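Local coordinates for protein CbbY (Rhodobacter sphaeroides, PDB 4UAS) that hydrolyses the Rubisco inhibitor xylulose-1,5-bisphosphate to xylulose 5-phosphate and free phosphate, with magnesium as cofactor, at residues 172-177 against 212-217; 92-97 against 192-197; 35-40 against 52-57. One frame throughout, in Å; residues are numbered along the deposited sequence. Where two conformers were deposited one is given.

Overall arrangement
Contacts 1 and 2 are neighbours in the phosphatase core, their centres about 6 Å apart, and both reach the parallel sheet: strands 171-175 and 190-193 are adjacent, and the contacts' segments alternate along the chain. Contact 1 is mainly apolar, a leucine and a phenylalanine behind a metal-binding strand end. Contact 2 is polar, an arginine holding a serine near the same site. Contact 3, centred about 26 Å from contact 1 and on the far side of the chain's centre, joins the loop before helix 39-45 to helix 51-61 in the cap. All three are largely buried where they touch, with exposed residues flanking each; contact 3 combines tryptophan, isoleucine and the aliphatic part of a substrate-binding arginine.

Contact 1 of 3, residues 172-177 against 212-217; sequences VALEDS and DSFAEL. With MG (magnesium ion), chain D.
L174 and F214 make a buried apolar contact between strand 171-175 of the central sheet and the 3-10 segment 214-216. The CD2 methyl of L174 lies over one face of the F214 ring, 4.1 Å from its centroid and offset toward the rim, a CH-pi contact. The two side chains run past each other in opposite directions; L174 CG also touches F214 CE1 at 3.8 Å. F214 reaches the strand with its CG beside the backbone N, anti to the carbonyl carbon (chi1 -64°). L217 adds another apolar touch: its CD1 sits 4.2 Å from L174 CD2. At the ring's edge, near its plane, the carbonyl oxygen E175 O approaches F214 CZ to 3.5 Å. Cutting F214 back to an alanine would probably open a gap beside L174 and take away the ring edge at E175 O.

Just past the strand the character changes. D176 OD1 binds magnesium at 2.2 Å, alongside a carboxylate oxygen of D8 and the backbone oxygen of D10, and a magnesium-bound water donates to E175 OE1 at 2.6 Å; the other carboxylate oxygen of E175 is held by K151 and Y157. The phenylalanine packs beside the strand end that delivers D176 to the metal. L174 also touches I5 and F7 of strand 4-7, while helix 97-107 closes over the cluster, with L100 on L174 and L217, and I97 on F214.

Contact 2 of 3, residues 92-97 against 192-197; sequences ALRPGI and IVSPGF
R94 reaches from the loop before helix 97-107 to the end of strand 190-193 and takes hold of S194 end-on, with one guanidinium nitrogen for each of two oxygens. The tight part of the contact is this pair of bonds. R94 NH1 donates to the backbone oxygen S194 O at 2.9 Å, nearly straight at 162°. The acceptor lies close to the guanidinium plane, yet the donor stands about 50° above the plane of the carbonyl it meets, so the bond does not follow a lone pair. R94 NH2 gives the second bond, 3.0 Å to the hydroxyl S194 OG, more bent and with the acceptor tilted from the guanidinium plane. A bend at chi3 (65°) in an otherwise extended arginine chain turns the guanidinium to face both oxygens.

Both partners have further bonds: NH1 also donates to the carbonyl of G11, and S194 OG is bonded to the carbonyl oxygen of L211, so a single hydroxyl joins the arginine to the chain just beyond strand 209-210. Bonds from NH1 to two carbonyls and from NH2 to the hydroxyl probably limit the rotation of the guanidinium. F214 touches both R94 and S194.

The other side is loose. P95, next to the arginine, and A92, two residues before it, are exposed and meet nothing of 192-197, and the closest pair of CA atoms, R94 CA and G196 CA, is 9.9 Å apart. The side chain alone spans the distance.

Since 92-97 follows cap helix 71-87 and leads into core helix 97-107, the arrangement is consistent with the linker returning from the cap to the core in a capped HAD phosphatase, tied beside the aspartate-bearing magnesium site.

Contact 3 of 3, residues 35-40 against 52-57; sequences WFWDRE and KERIAR
W37 is the residue of 35-40 that meets helix 51-61, bringing the CZ3 and CH2 atoms of its indole against R54 and I55. The segment begins with W35, whose CB points toward the helix, but whose CZ3 stays 5.0 Å from I55 CG2; its ring nitrogen is hydrogen-bonded to the carbonyl of D65. F36 turns off into an exposed position near helix 17-31.

At W37 the chain makes its contact. A chi1 of -64° puts CG beside the backbone N, and chi2 near -13° turns the six-membered ring to the helix. W37 CZ3 lies 4.1 Å from R54 CD, and W37 CH2 is 4.2 Å from I55 CG1 and 4.1 Å from R54 CG. The isoleucine meets the tryptophan at about a right angle, whereas the arginine runs obliquely across it. Ring and guanidinium planes stand 62° apart, and the touching atoms of R54 are its methylenes, so the guanidinium is not stacked on the indole. The backbone of W37 is held too, its N by N25 and its O by R21, both from helix 17-31.

After W37 the segment turns outward: D38 caps helix 39-45 through E41 N, and R39 forms a salt bridge with E18.

R54 thus splits its roles. Its aliphatic part is buried against the tryptophan, and its charged end donates to the carbonyls of T48 and L45, which settles where the guanidinium points. With R54 among the substrate-binding residues, the chemistry is consistent with W37, together with I55 and F24, giving apolar backing to the cap side of the substrate site.

Contact 1 of 3, residues 172-177 against 212-217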
loop_
_atom_site.group_PDB
_atom_site.type_symbol
_atom_site.label_atom_id
_atom_site.label_comp_id
_atom_site.label_asym_id
_atom_site.label_seq_id
_atom_site.Cartn_x
_atom_site.Cartn_y
_atom_site.Cartn_z
ATOM N N VAL A 172 6.227 -14.179 -4.604
ATOM C CA VAL A 172 5.565 -14.118 -3.296
ATOM C C VAL A 172 5.205 -12.641 -3.110
ATOM O O VAL A 172 5.920 -11.755 -3.530
ATOM C CB VAL A 172 6.454 -14.663 -2.179
ATOM C CG1 VAL A 172 7.707 -13.840 -2.079
ATOM C CG2 VAL A 172 5.719 -14.820 -0.872
ATOM N N ALA A 173 4.086 -12.405 -2.387
ATOM C CA ALA A 173 3.627 -11.087 -2.004
ATOM C C ALA A 173 3.703 -10.885 -0.500
ATOM O O ALA A 173 3.446 -11.818 0.266
ATOM C CB ALA A 173 2.177 -10.875 -2.430
ATOM N N LEU A 174 4.017 -9.656 -0.109
ATOM C CA LEU A 174 3.926 -9.200 1.302
ATOM C C LEU A 174 2.818 -8.180 1.390
ATOM O O LEU A 174 2.733 -7.224 0.613
ATOM C CB LEU A 174 5.202 -8.565 1.791
ATOM C CG LEU A 174 6.286 -9.490 2.277
ATOM C CD1 LEU A 174 6.749 -10.436 1.271
ATOM C CD2 LEU A 174 7.402 -8.706 2.884
ATOM N N GLU A 175 1.902 -8.407 2.344
ATOM C CA GLU A 175 0.676 -7.627 2.512
ATOM C C GLU A 175 0.388 -7.406 3.988
ATOM O O GLU A 175 0.936 -8.043 4.872
ATOM C CB GLU A 175 -0.520 -8.375 1.887
ATOM C CG GLU A 175 -0.669 -8.080 0.396
ATOM C CD GLU A 175 -1.221 -6.711 0.102
ATOM O OE1 GLU A 175 -1.544 -5.985 1.092
ATOM O OE2 GLU A 175 -1.336 -6.395 -1.103
ATOM N N ASP A 176 -0.551 -6.457 4.265
ATOM C CA ASP A 176 -0.977 -6.131 5.581
ATOM C C ASP A 176 -2.467 -6.200 5.787
ATOM O O ASP A 176 -2.917 -6.024 6.933
ATOM C CB ASP A 176 -0.507 -4.743 6.040
ATOM C CG ASP A 176 -1.322 -3.662 5.347
ATOM O OD1 ASP A 176 -1.337 -3.719 4.108
ATOM O OD2 ASP A 176 -1.915 -2.765 5.979
ATOM N N SER A 177 -3.289 -6.368 4.756
ATOM C CA SER A 177 -4.716 -6.247 4.830
ATOM C C SER A 177 -5.395 -7.360 4.122
ATOM O O SER A 177 -4.821 -8.027 3.232
ATOM C CB SER A 177 -5.184 -4.929 4.235
ATOM O OG SER A 177 -5.105 -4.949 2.807
ATOM N N ASP A 212 3.587 -11.339 13.305
ATOM C CA ASP A 212 3.506 -10.106 14.027
ATOM C C ASP A 212 4.405 -9.015 13.512
ATOM O O ASP A 212 4.141 -7.819 13.695
ATOM C CB ASP A 212 3.804 -10.343 15.529
ATOM C CG ASP A 212 2.727 -11.103 16.289
ATOM O OD1 ASP A 212 1.599 -11.194 15.804
ATOM O OD2 ASP A 212 3.050 -11.597 17.401
ATOM N N SER A 213 5.502 -9.395 12.849
ATOM C CA SER A 213 6.450 -8.473 12.286
ATOM C C SER A 213 7.125 -9.109 11.087
ATOM O O SER A 213 7.435 -10.287 11.140
ATOM C CB SER A 213 7.559 -8.168 13.303
ATOM O OG SER A 213 8.570 -7.332 12.740
ATOM N N PHE A 214 7.390 -8.323 10.031
ATOM C CA PHE A 214 8.216 -8.823 8.932
ATOM C C PHE A 214 9.664 -9.168 9.366
ATOM O O PHE A 214 10.352 -9.885 8.651
ATOM C CB PHE A 214 8.193 -7.940 7.711
ATOM C CG PHE A 214 6.811 -7.853 7.071
ATOM C CD1 PHE A 214 6.234 -8.954 6.484
ATOM C CD2 PHE A 214 6.139 -6.646 7.003
ATOM C CE1 PHE A 214 5.044 -8.852 5.839
ATOM C CE2 PHE A 214 4.932 -6.549 6.356
ATOM C CZ PHE A 214 4.331 -7.670 5.800
ATOM N N ALA A 215 10.107 -8.695 10.525
ATOM C CA ALA A 215 11.437 -9.055 11.066
ATOM C C ALA A 215 11.414 -10.510 11.439
ATOM O O ALA A 215 12.516 -11.025 11.645
ATOM C CB ALA A 215 11.795 -8.182 12.236
ATOM N N GLU A 216 10.260 -11.185 11.524
ATOM C CA GLU A 216 10.164 -12.608 11.848
ATOM C C GLU A 216 10.272 -13.468 10.617
ATOM O O GLU A 216 10.156 -14.687 10.698
ATOM C CB GLU A 216 8.903 -12.899 12.594
ATOM C CG GLU A 216 8.805 -12.170 13.907
ATOM C CD GLU A 216 7.415 -12.159 14.570
ATOM O OE1 GLU A 216 6.394 -12.351 13.949
ATOM O OE2 GLU A 216 7.322 -11.727 15.706
ATOM N N LEU A 217 10.435 -12.872 9.434
ATOM C CA LEU A 217 10.515 -13.683 8.208
ATOM C C LEU A 217 11.647 -14.685 8.256
ATOM O O LEU A 217 11.476 -15.790 7.754
ATOM C CB LEU A 217 10.701 -12.790 7.023
ATOM C CG LEU A 217 9.396 -12.353 6.445
ATOM C CD1 LEU A 217 9.618 -11.285 5.390
ATOM C CD2 LEU A 217 8.683 -13.548 5.786
HETATM MG MG MG D . -1.687 -2.253 2.562
HETATM O O HOH W 1 -2.932 -3.813 1.598
HETATM O O HOH W 2 -3.237 -1.635 3.657
#

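Contact 2 of 3, residues 92-97 against 192-197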
loop_
_atom_site.group_PDB
_atom_site.type_symbol
_atom_site.label_atom_id
_atom_site.label_comp_id
_atom_site.label_asym_id
_atom_site.label_seq_id
_atom_site.Cartn_x
_atom_site.Cartn_y
_atom_site.Cartn_z
ATOM N N ALA A 92 9.214 5.759 9.110
ATOM C CA ALA A 92 10.270 4.724 8.968
ATOM C C ALA A 92 9.717 3.513 8.267
ATOM O O ALA A 92 8.526 3.222 8.329
ATOM C CB ALA A 92 10.768 4.278 10.335
ATOM N N LEU A 93 10.609 2.736 7.650
ATOM C CA LEU A 93 10.176 1.402 7.184
ATOM C C LEU A 93 9.777 0.505 8.325
ATOM O O LEU A 93 10.334 0.580 9.434
ATOM C CB LEU A 93 11.298 0.714 6.399
ATOM C CG LEU A 93 11.766 1.453 5.156
ATOM C CD1 LEU A 93 13.054 0.851 4.630
ATOM C CD2 LEU A 93 10.650 1.390 4.093
ATOM N N ARG A 94 8.830 -0.404 8.106
ATOM C CA ARG A 94 8.495 -1.409 9.085
ATOM C C ARG A 94 9.716 -2.308 9.355
ATOM O O ARG A 94 10.530 -2.570 8.462
ATOM C CB ARG A 94 7.307 -2.232 8.643
ATOM C CG ARG A 94 5.996 -1.436 8.688
ATOM C CD ARG A 94 4.763 -2.347 8.547
ATOM N NE ARG A 94 4.643 -3.257 9.685
ATOM C CZ ARG A 94 3.861 -4.308 9.709
ATOM N NH1 ARG A 94 3.047 -4.590 8.691
ATOM N NH2 ARG A 94 3.915 -5.143 10.769
ATOM N N PRO A 95 9.821 -2.830 10.574
ATOM C CA PRO A 95 10.892 -3.754 10.866
ATOM C C PRO A 95 10.976 -4.905 9.878
ATOM O O PRO A 95 9.957 -5.496 9.482
ATOM C CB PRO A 95 10.620 -4.256 12.257
ATOM C CG PRO A 95 9.776 -3.189 12.885
ATOM C CD PRO A 95 9.007 -2.567 11.770
ATOM N N GLY A 96 12.201 -5.243 9.478
ATOM C CA GLY A 96 12.457 -6.349 8.597
ATOM C C GLY A 96 12.475 -6.021 7.094
ATOM O O GLY A 96 12.948 -6.802 6.296
ATOM N N ILE A 97 11.833 -4.922 6.711
ATOM C CA ILE A 97 11.654 -4.622 5.298
ATOM C C ILE A 97 12.967 -4.237 4.586
ATOM O O ILE A 97 13.320 -4.812 3.542
ATOM C CB ILE A 97 10.596 -3.490 5.134
ATOM C CG1 ILE A 97 9.157 -3.924 5.519
ATOM C CG2 ILE A 97 10.662 -2.885 3.734
ATOM C CD1 ILE A 97 8.620 -5.011 4.617
ATOM N N ILE A 192 2.497 -13.500 2.368
ATOM C CA ILE A 192 2.888 -13.316 3.782
ATOM C C ILE A 192 2.225 -12.049 4.286
ATOM O O ILE A 192 2.446 -10.994 3.713
ATOM C CB ILE A 192 4.379 -13.050 3.864
ATOM C CG1 ILE A 192 5.174 -14.081 3.058
ATOM C CG2 ILE A 192 4.785 -13.025 5.329
ATOM C CD1 ILE A 192 4.877 -15.494 3.459
ATOM N N VAL A 193 1.434 -12.175 5.361
ATOM C CA VAL A 193 0.736 -11.069 5.939
ATOM C C VAL A 193 1.363 -10.681 7.279
ATOM O O VAL A 193 1.545 -11.549 8.135
ATOM C CB VAL A 193 -0.771 -11.342 6.082
ATOM C CG1 VAL A 193 -1.464 -10.204 6.810
ATOM C CG2 VAL A 193 -1.422 -11.601 4.749
ATOM N N SER A 194 1.542 -9.387 7.506
ATOM C CA SER A 194 1.794 -8.848 8.859
ATOM C C SER A 194 0.898 -7.652 9.036
ATOM O O SER A 194 1.075 -6.638 8.361
ATOM C CB SER A 194 3.219 -8.448 9.092
ATOM O OG SER A 194 3.383 -8.031 10.466
ATOM N N PRO A 195 -0.147 -7.746 9.894
ATOM C CA PRO A 195 -1.084 -6.617 10.031
ATOM C C PRO A 195 -0.526 -5.462 10.789
ATOM O O PRO A 195 0.551 -5.529 11.369
ATOM C CB PRO A 195 -2.289 -7.231 10.700
ATOM C CG PRO A 195 -1.749 -8.308 11.442
ATOM C CD PRO A 195 -0.505 -8.889 10.768
ATOM N N GLY A 196 -1.270 -4.404 10.803
ATOM C CA GLY A 196 -0.914 -3.231 11.562
ATOM C C GLY A 196 -2.126 -2.672 12.184
ATOM O O GLY A 196 -3.161 -3.332 12.287
ATOM N N PHE A 197 -1.995 -1.428 12.644
ATOM C CA PHE A 197 -2.990 -0.844 13.459
ATOM C C PHE A 197 -4.438 -0.977 12.913
ATOM O O PHE A 197 -5.389 -1.349 13.617
ATOM C CB PHE A 197 -2.663 0.687 13.722
ATOM C CG PHE A 197 -3.702 1.401 14.518
ATOM C CD1 PHE A 197 -3.905 1.097 15.815
ATOM C CD2 PHE A 197 -4.432 2.458 13.962
ATOM C CE1 PHE A 197 -4.860 1.726 16.548
ATOM C CE2 PHE A 197 -5.358 3.113 14.707
ATOM C CZ PHE A 197 -5.608 2.745 15.993
#

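Contact 3 of 3, residues 35-40 against 52-57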
loop_
_atom_site.group_PDB
_atom_site.type_symbol
_atom_site.label_atom_id
_atom_site.label_comp_id
_atom_site.label_asym_id
_atom_site.label_seq_id
_atom_site.Cartn_x
_atom_site.Cartn_y
_atom_site.Cartn_z
ATOM N N TRP A 35 -15.931 18.356 6.811
ATOM C CA TRP A 35 -15.629 16.925 6.887
ATOM C C TRP A 35 -14.416 16.688 7.765
ATOM O O TRP A 35 -13.434 17.423 7.736
ATOM C CB TRP A 35 -15.311 16.351 5.479
ATOM C CG TRP A 35 -16.243 16.751 4.401
ATOM C CD1 TRP A 35 -17.561 17.122 4.489
ATOM C CD2 TRP A 35 -15.935 16.725 3.027
ATOM N NE1 TRP A 35 -18.045 17.409 3.246
ATOM C CE2 TRP A 35 -17.067 17.153 2.321
ATOM C CE3 TRP A 35 -14.769 16.391 2.311
ATOM C CZ2 TRP A 35 -17.084 17.254 0.929
ATOM C CZ3 TRP A 35 -14.768 16.537 0.906
ATOM C CH2 TRP A 35 -15.931 16.924 0.225
ATOM N N PHE A 36 -14.477 15.599 8.557
ATOM C CA PHE A 36 -13.356 15.247 9.426
ATOM C C PHE A 36 -13.472 13.743 9.703
ATOM O O PHE A 36 -14.537 13.279 10.117
ATOM C CB PHE A 36 -13.394 16.038 10.754
ATOM C CG PHE A 36 -12.288 15.672 11.634
ATOM C CD1 PHE A 36 -10.996 16.255 11.416
ATOM C CD2 PHE A 36 -12.375 14.744 12.578
ATOM C CE1 PHE A 36 -9.904 15.938 12.186
ATOM C CE2 PHE A 36 -11.298 14.384 13.344
ATOM C CZ PHE A 36 -10.042 14.963 13.173
ATOM N N TRP A 37 -12.412 13.017 9.406
ATOM C CA TRP A 37 -12.368 11.594 9.603
ATOM C C TRP A 37 -11.559 11.196 10.840
ATOM O O TRP A 37 -10.343 11.349 10.888
ATOM C CB TRP A 37 -11.745 10.923 8.370
ATOM C CG TRP A 37 -12.559 11.082 7.107
ATOM C CD1 TRP A 37 -13.794 11.501 6.984
ATOM C CD2 TRP A 37 -12.099 10.734 5.778
ATOM N NE1 TRP A 37 -14.202 11.506 5.672
ATOM C CE2 TRP A 37 -13.173 11.014 4.907
ATOM C CE3 TRP A 37 -10.918 10.221 5.231
ATOM C CZ2 TRP A 37 -13.091 10.775 3.536
ATOM C CZ3 TRP A 37 -10.862 10.016 3.874
ATOM C CH2 TRP A 37 -11.921 10.276 3.032
ATOM N N ASP A 38 -12.285 10.770 11.877
ATOM C CA ASP A 38 -11.651 10.236 13.067
ATOM C C ASP A 38 -11.176 8.810 12.811
ATOM O O ASP A 38 -11.481 8.219 11.778
ATOM C CB ASP A 38 -12.484 10.420 14.346
ATOM C CG ASP A 38 -13.798 9.744 14.348
ATOM O OD1 ASP A 38 -13.991 8.670 13.717
ATOM O OD2 ASP A 38 -14.730 10.286 15.100
ATOM N N ARG A 39 -10.422 8.242 13.740
ATOM C CA ARG A 39 -9.923 6.888 13.545
ATOM C C ARG A 39 -10.987 5.828 13.357
ATOM O O ARG A 39 -10.850 4.907 12.573
ATOM C CB ARG A 39 -9.017 6.445 14.685
ATOM C CG ARG A 39 -7.681 7.040 14.684
ATOM C CD ARG A 39 -6.871 6.541 15.843
ATOM N NE ARG A 39 -5.491 6.897 15.775
ATOM C CZ ARG A 39 -4.593 6.516 16.665
ATOM N NH1 ARG A 39 -4.899 5.778 17.721
ATOM N NH2 ARG A 39 -3.345 6.880 16.542
ATOM N N GLU A 40 -12.083 5.971 14.118
ATOM C CA GLU A 40 -13.155 5.005 14.011
ATOM C C GLU A 40 -13.732 5.007 12.586
ATOM O O GLU A 40 -13.943 3.944 11.971
ATOM C CB GLU A 40 -14.246 5.329 15.055
ATOM C CG GLU A 40 -15.458 4.448 14.948
ATOM C CD GLU A 40 -16.466 4.619 16.086
ATOM O OE1 GLU A 40 -16.191 5.207 17.104
ATOM O OE2 GLU A 40 -17.506 3.976 16.037
ATOM N N LYS A 52 -9.372 8.290 -4.151
ATOM C CA LYS A 52 -10.510 8.891 -4.847
ATOM C C LYS A 52 -11.763 8.066 -4.550
ATOM O O LYS A 52 -12.864 8.633 -4.300
ATOM C CB LYS A 52 -10.288 8.984 -6.368
ATOM C CG LYS A 52 -9.251 9.988 -6.788
ATOM C CD LYS A 52 -9.128 10.172 -8.298
ATOM C CE LYS A 52 -8.790 8.959 -9.073
ATOM N NZ LYS A 52 -7.555 8.230 -8.714
ATOM N N GLU A 53 -11.618 6.732 -4.596
ATOM C CA GLU A 53 -12.708 5.826 -4.326
ATOM C C GLU A 53 -13.225 5.994 -2.902
ATOM O O GLU A 53 -14.418 5.892 -2.622
ATOM C CB GLU A 53 -12.282 4.375 -4.603
ATOM C CG GLU A 53 -11.946 4.050 -6.078
ATOM C CD GLU A 53 -10.547 4.479 -6.542
ATOM O OE1 GLU A 53 -9.775 5.109 -5.833
ATOM O OE2 GLU A 53 -10.247 4.107 -7.738
ATOM N N ARG A 54 -12.315 6.200 -1.964
ATOM C CA ARG A 54 -12.666 6.358 -0.557
ATOM C C ARG A 54 -13.434 7.689 -0.372
ATOM O O ARG A 54 -14.430 7.717 0.332
ATOM C CB ARG A 54 -11.375 6.388 0.301
ATOM C CG ARG A 54 -11.638 6.348 1.755
ATOM C CD ARG A 54 -10.374 6.179 2.593
ATOM N NE ARG A 54 -9.770 4.929 2.259
ATOM C CZ ARG A 54 -8.532 4.729 1.960
ATOM N NH1 ARG A 54 -7.603 5.636 2.262
ATOM N NH2 ARG A 54 -8.159 3.597 1.365
ATOM N N ILE A 55 -12.983 8.771 -1.008
ATOM C CA ILE A 55 -13.755 10.025 -0.941
ATOM C C ILE A 55 -15.138 9.815 -1.494
ATOM O O ILE A 55 -16.131 10.265 -0.921
ATOM C CB ILE A 55 -12.979 11.187 -1.641
ATOM C CG1 ILE A 55 -11.674 11.512 -0.935
ATOM C CG2 ILE A 55 -13.885 12.414 -1.765
ATOM C CD1 ILE A 55 -10.712 12.289 -1.814
ATOM N N ALA A 56 -15.246 9.151 -2.665
ATOM C CA ALA A 56 -16.525 8.935 -3.289
ATOM C C ALA A 56 -17.466 8.169 -2.382
ATOM O O ALA A 56 -18.669 8.501 -2.257
ATOM C CB ALA A 56 -16.354 8.221 -4.626
ATOM N N ARG A 57 -16.948 7.146 -1.708
ATOM C CA ARG A 57 -17.764 6.362 -0.787
ATOM C C ARG A 57 -18.291 7.232 0.365
ATOM O O ARG A 57 -19.478 7.224 0.717
ATOM C CB ARG A 57 -16.986 5.196 -0.205
ATOM C CG ARG A 57 -17.636 4.503 0.960
ATOM C CD ARG A 57 -16.832 3.362 1.486
ATOM N NE ARG A 57 -17.301 2.883 2.763
ATOM C CZ ARG A 57 -16.657 1.975 3.477
ATOM N NH1 ARG A 57 -15.562 1.395 2.996
ATOM N NH2 ARG A 57 -17.093 1.653 4.690
#